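Local coordinates for putative TetR family transcriptional regulator (Streptomyces coelicolor A3, PDB 3BQY), which probably binds DNA through a helix-turn-helix motif and regulates transcription, as TetR-family repressors do, at residues D72-L84 against F111-F124. Numbering follows the deposited sequence. Where two conformers were deposited one is given.
Sequences DWSERTARLARAL and FADGLVGVLREAGF. With PO4 (phosphate ion), chain B.
Trp73 CB lies 3.4 Å from Ala122 CB, the indole running on across the C-terminal end of helix 106-121. With chi1 at 64°, CG stands between the backbone N and the carbonyl carbon, which swings the ring alongside Ala122 and Leu119. CG still touches Ala122 CB; CD1 faces phosphate O1 and O4; CD2 and CE2 lie against Phe124 CE1; CE3 meets Leu119 CD2 at 3.6 Å; CZ2 touches Phe124 CZ; CZ3 sits between that atom and Leu119 CD2; Trp73 CH2 reaches Phe124 CZ at 3.8 Å. Phe124 points its edge at the indole face of Trp73 in a T-shaped stack, planes at 72°. Trp73 NE1 donates a bent hydrogen bond to O1 of the phosphate (3.0 Å), probably from the crystallisation liquor and also hydrogen-bonded to Arg207. An alanine in place of Trp73 is likely to leave the edge of Phe124 without its aromatic face and open a gap beside Leu119 and Ala122. The two helices run antiparallel (170°) within the all-helical C-terminal domain of the TetR fold, where helix 188-206 also packs on Trp73 and Thr77. Val118 CG1 sits 3.5 Å from Thr77 OG1, which donates a hydrogen bond to Trp73 O from the face opposite Thr77 N; Val118 CG2 lies over one face of the Arg76 guanidinium, whose NE donates a hydrogen bond to Ala65 O. Leu80 CD1 rests on Leu115 CA at 3.6 Å, and Leu84 CD2 approaches Phe111 CZ, the side chains nearly perpendicular.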
loop_
_atom_site.group_PDB
_atom_site.type_symbol
_atom_site.label_atom_id
_atom_site.label_comp_id
_atom_site.label_asym_id
_atom_site.label_seq_id
_atom_site.Cartn_x
_atom_site.Cartn_y
_atom_site.Cartn_z
ATOM N N ASP A 72 5.010 -11.137 24.604
ATOM C CA ASP A 72 5.930 -11.990 23.849
ATOM C C ASP A 72 6.286 -11.281 22.523
ATOM O O ASP A 72 5.773 -10.198 22.244
ATOM C CB ASP A 72 5.262 -13.343 23.586
ATOM C CG ASP A 72 4.239 -13.272 22.446
ATOM O OD1 ASP A 72 3.499 -12.281 22.385
ATOM O OD2 ASP A 72 4.239 -14.159 21.563
ATOM N N TRP A 73 7.135 -11.895 21.697
ATOM C CA TRP A 73 7.582 -11.254 20.468
ATOM C C TRP A 73 6.387 -10.915 19.528
ATOM O O TRP A 73 6.429 -9.902 18.805
ATOM C CB TRP A 73 8.609 -12.149 19.736
ATOM C CG TRP A 73 8.023 -13.455 19.277
ATOM C CD1 TRP A 73 8.011 -14.652 19.961
ATOM C CD2 TRP A 73 7.329 -13.685 18.043
ATOM N NE1 TRP A 73 7.364 -15.627 19.200
ATOM C CE2 TRP A 73 6.929 -15.050 18.032
ATOM C CE3 TRP A 73 7.008 -12.863 16.928
ATOM C CZ2 TRP A 73 6.213 -15.614 16.965
ATOM C CZ3 TRP A 73 6.293 -13.431 15.868
ATOM C CH2 TRP A 73 5.891 -14.796 15.906
ATOM N N SER A 74 5.365 -11.780 19.494
ATOM C CA SER A 74 4.239 -11.555 18.574
ATOM C C SER A 74 3.411 -10.353 19.040
ATOM O O SER A 74 2.974 -9.543 18.201
ATOM C CB SER A 74 3.356 -12.808 18.382
ATOM O OG SER A 74 2.748 -13.184 19.599
ATOM N N GLU A 75 3.204 -10.226 20.352
ATOM C CA GLU A 75 2.512 -9.055 20.900
ATOM C C GLU A 75 3.313 -7.776 20.668
ATOM O O GLU A 75 2.758 -6.746 20.293
ATOM C CB GLU A 75 2.206 -9.204 22.399
ATOM C CG GLU A 75 1.237 -8.137 22.919
ATOM C CD GLU A 75 0.000 -8.011 22.034
ATOM O OE1 GLU A 75 -0.642 -9.053 21.784
ATOM O OE2 GLU A 75 -0.291 -6.890 21.538
ATOM N N ARG A 76 4.629 -7.820 20.860
ATOM C CA ARG A 76 5.408 -6.587 20.644
ATOM C C ARG A 76 5.447 -6.198 19.154
ATOM O O ARG A 76 5.407 -5.017 18.802
ATOM C CB ARG A 76 6.822 -6.735 21.223
ATOM C CG ARG A 76 6.764 -6.924 22.759
ATOM C CD ARG A 76 8.155 -7.242 23.300
ATOM N NE ARG A 76 9.033 -6.060 23.201
ATOM C CZ ARG A 76 10.339 -6.088 22.916
ATOM N NH1 ARG A 76 10.961 -7.220 22.605
ATOM N NH2 ARG A 76 11.026 -4.949 22.904
ATOM N N THR A 77 5.548 -7.195 18.291
ATOM C CA THR A 77 5.532 -6.950 16.863
ATOM C C THR A 77 4.166 -6.351 16.472
ATOM O O THR A 77 4.101 -5.384 15.697
ATOM C CB THR A 77 5.787 -8.239 16.079
ATOM O OG1 THR A 77 7.100 -8.739 16.396
ATOM C CG2 THR A 77 5.716 -7.957 14.543
ATOM N N ALA A 78 3.093 -6.924 17.014
ATOM C CA ALA A 78 1.743 -6.403 16.750
ATOM C C ALA A 78 1.619 -4.945 17.228
ATOM O O ALA A 78 1.001 -4.137 16.547
ATOM C CB ALA A 78 0.673 -7.280 17.443
ATOM N N ARG A 79 2.159 -4.616 18.405
ATOM C CA ARG A 79 2.061 -3.229 18.910
ATOM C C ARG A 79 2.768 -2.240 17.991
ATOM O O ARG A 79 2.284 -1.139 17.781
ATOM C CB ARG A 79 2.618 -3.086 20.342
ATOM C CG ARG A 79 1.682 -3.677 21.401
ATOM C CD ARG A 79 1.887 -3.005 22.758
ATOM N NE ARG A 79 3.278 -3.154 23.186
ATOM C CZ ARG A 79 3.738 -4.145 23.941
ATOM N NH1 ARG A 79 2.919 -5.095 24.375
ATOM N NH2 ARG A 79 5.026 -4.180 24.249
ATOM N N LEU A 80 3.912 -2.637 17.449
ATOM C CA LEU A 80 4.633 -1.795 16.480
ATOM C C LEU A 80 3.811 -1.540 15.216
ATOM O O LEU A 80 3.753 -0.401 14.738
ATOM C CB LEU A 80 5.958 -2.439 16.094
ATOM C CG LEU A 80 7.090 -2.326 17.126
ATOM C CD1 LEU A 80 8.154 -3.325 16.728
ATOM C CD2 LEU A 80 7.683 -0.883 17.152
ATOM N N ALA A 81 3.230 -2.595 14.645
ATOM C CA ALA A 81 2.397 -2.456 13.443
ATOM C C ALA A 81 1.169 -1.613 13.741
ATOM O O ALA A 81 0.822 -0.715 12.976
ATOM C CB ALA A 81 1.959 -3.845 12.918
ATOM N N ARG A 82 0.507 -1.883 14.861
ATOM C CA ARG A 82 -0.642 -1.056 15.252
ATOM C C ARG A 82 -0.300 0.428 15.436
ATOM O O ARG A 82 -1.080 1.312 15.069
ATOM C CB ARG A 82 -1.227 -1.544 16.582
ATOM C CG ARG A 82 -2.012 -2.789 16.496
ATOM C CD ARG A 82 -2.673 -3.103 17.847
ATOM N NE ARG A 82 -2.981 -4.512 17.816
ATOM C CZ ARG A 82 -2.503 -5.419 18.633
ATOM N NH1 ARG A 82 -1.707 -5.075 19.646
ATOM N NH2 ARG A 82 -2.899 -6.673 18.474
ATOM N N ALA A 83 0.843 0.697 16.058
ATOM C CA ALA A 83 1.259 2.069 16.308
ATOM C C ALA A 83 1.579 2.755 15.000
ATOM O O ALA A 83 1.272 3.931 14.839
ATOM C CB ALA A 83 2.485 2.122 17.236
ATOM N N LEU A 84 2.167 2.028 14.049
ATOM C CA LEU A 84 2.407 2.615 12.728
ATOM C C LEU A 84 1.074 2.976 12.049
ATOM O O LEU A 84 0.898 4.096 11.546
ATOM C CB LEU A 84 3.236 1.650 11.843
ATOM C CG LEU A 84 3.404 2.125 10.364
ATOM C CD1 LEU A 84 4.104 3.492 10.264
ATOM C CD2 LEU A 84 4.157 1.084 9.500
ATOM N N PHE A 111 12.013 2.534 14.127
ATOM C CA PHE A 111 10.868 1.615 13.992
ATOM C C PHE A 111 11.349 0.312 13.322
ATOM O O PHE A 111 11.083 -0.767 13.828
ATOM C CB PHE A 111 9.724 2.259 13.150
ATOM C CG PHE A 111 8.760 1.257 12.585
ATOM C CD1 PHE A 111 7.757 0.707 13.392
ATOM C CD2 PHE A 111 8.854 0.843 11.269
ATOM C CE1 PHE A 111 6.860 -0.237 12.866
ATOM C CE2 PHE A 111 7.982 -0.109 10.758
ATOM C CZ PHE A 111 6.981 -0.651 11.566
ATOM N N ALA A 112 12.084 0.438 12.210
ATOM C CA ALA A 112 12.500 -0.724 11.421
ATOM C C ALA A 112 13.490 -1.568 12.222
ATOM O O ALA A 112 13.386 -2.801 12.277
ATOM C CB ALA A 112 13.150 -0.266 10.101
ATOM N N ASP A 113 14.480 -0.903 12.799
ATOM C CA ASP A 113 15.489 -1.590 13.614
ATOM C C ASP A 113 14.829 -2.300 14.802
ATOM O O ASP A 113 15.181 -3.431 15.138
ATOM C CB ASP A 113 16.545 -0.561 14.091
ATOM C CG ASP A 113 17.736 -1.220 14.777
ATOM O OD1 ASP A 113 18.504 -1.941 14.117
ATOM O OD2 ASP A 113 17.897 -1.031 15.981
ATOM N N GLY A 114 13.862 -1.620 15.435
ATOM C CA GLY A 114 13.170 -2.155 16.604
ATOM C C GLY A 114 12.398 -3.407 16.223
ATOM O O GLY A 114 12.474 -4.421 16.926
ATOM N N LEU A 115 11.659 -3.345 15.114
ATOM C CA LEU A 115 10.877 -4.513 14.645
ATOM C C LEU A 115 11.768 -5.708 14.303
ATOM O O LEU A 115 11.514 -6.836 14.752
ATOM C CB LEU A 115 9.986 -4.143 13.442
ATOM C CG LEU A 115 8.880 -5.177 13.086
ATOM C CD1 LEU A 115 7.737 -4.524 12.249
ATOM C CD2 LEU A 115 9.415 -6.355 12.341
ATOM N N VAL A 116 12.808 -5.473 13.499
ATOM C CA VAL A 116 13.754 -6.545 13.169
ATOM C C VAL A 116 14.399 -7.115 14.453
ATOM O O VAL A 116 14.562 -8.345 14.587
ATOM C CB VAL A 116 14.846 -6.044 12.160
ATOM C CG1 VAL A 116 15.919 -7.133 11.926
ATOM C CG2 VAL A 116 14.203 -5.607 10.805
ATOM N N GLY A 117 14.769 -6.225 15.389
ATOM C CA GLY A 117 15.358 -6.634 16.671
ATOM C C GLY A 117 14.447 -7.527 17.506
ATOM O O GLY A 117 14.873 -8.515 18.098
ATOM N N VAL A 118 13.178 -7.174 17.567
ATOM C CA VAL A 118 12.215 -8.006 18.319
ATOM C C VAL A 118 12.240 -9.449 17.789
ATOM O O VAL A 118 12.298 -10.404 18.562
ATOM C CB VAL A 118 10.791 -7.401 18.201
ATOM C CG1 VAL A 118 9.708 -8.412 18.646
ATOM C CG2 VAL A 118 10.724 -6.124 19.067
ATOM N N LEU A 119 12.195 -9.594 16.469
ATOM C CA LEU A 119 12.199 -10.930 15.828
ATOM C C LEU A 119 13.528 -11.647 15.999
ATOM O O LEU A 119 13.549 -12.829 16.394
ATOM C CB LEU A 119 11.833 -10.807 14.329
ATOM C CG LEU A 119 10.418 -10.206 14.185
ATOM C CD1 LEU A 119 10.087 -10.027 12.665
ATOM C CD2 LEU A 119 9.327 -11.084 14.864
ATOM N N ARG A 120 14.639 -10.970 15.716
ATOM C CA ARG A 120 15.941 -11.628 15.907
ATOM C C ARG A 120 16.121 -12.121 17.350
ATOM O O ARG A 120 16.594 -13.231 17.594
ATOM C CB ARG A 120 17.095 -10.696 15.499
ATOM C CG ARG A 120 17.139 -10.415 13.966
ATOM C CD ARG A 120 18.321 -9.489 13.616
ATOM N NE ARG A 120 19.588 -10.236 13.491
ATOM C CZ ARG A 120 20.752 -9.887 14.054
ATOM N NH1 ARG A 120 20.848 -8.792 14.805
ATOM N NH2 ARG A 120 21.844 -10.630 13.834
ATOM N N GLU A 121 15.764 -11.270 18.319
ATOM C CA GLU A 121 15.927 -11.614 19.744
ATOM C C GLU A 121 14.982 -12.709 20.204
ATOM O O GLU A 121 15.208 -13.317 21.261
ATOM C CB GLU A 121 15.759 -10.364 20.612
ATOM C CG GLU A 121 16.951 -9.418 20.348
ATOM C CD GLU A 121 16.815 -8.050 20.972
ATOM O OE1 GLU A 121 15.862 -7.831 21.750
ATOM O OE2 GLU A 121 17.665 -7.185 20.657
ATOM N N ALA A 122 13.966 -12.985 19.398
ATOM C CA ALA A 122 13.004 -14.058 19.684
ATOM C C ALA A 122 13.348 -15.348 18.934
ATOM O O ALA A 122 12.607 -16.330 19.011
ATOM C CB ALA A 122 11.596 -13.606 19.307
ATOM N N GLY A 123 14.467 -15.349 18.210
ATOM C CA GLY A 123 14.946 -16.592 17.594
ATOM C C GLY A 123 14.743 -16.654 16.088
ATOM O O GLY A 123 15.011 -17.688 15.476
ATOM N N PHE A 124 14.306 -15.565 15.471
ATOM C CA PHE A 124 14.274 -15.539 13.992
ATOM C C PHE A 124 15.651 -15.263 13.408
ATOM O O PHE A 124 16.381 -14.397 13.923
ATOM C CB PHE A 124 13.295 -14.496 13.475
ATOM C CG PHE A 124 11.870 -14.849 13.758
ATOM C CD1 PHE A 124 11.279 -14.505 14.980
ATOM C CD2 PHE A 124 11.131 -15.574 12.826
ATOM C CE1 PHE A 124 9.941 -14.870 15.259
ATOM C CE2 PHE A 124 9.807 -15.954 13.106
ATOM C CZ PHE A 124 9.222 -15.585 14.320
HETATM P P PO4 B . 8.167 -17.636 22.369
HETATM O O1 PO4 B . 7.138 -17.746 21.261
HETATM O O2 PO4 B . 7.708 -16.600 23.376
HETATM O O3 PO4 B . 8.311 -19.006 23.016
HETATM O O4 PO4 B . 9.523 -17.233 21.807
HETATM O O HOH W 1 13.693 -5.897 21.571
#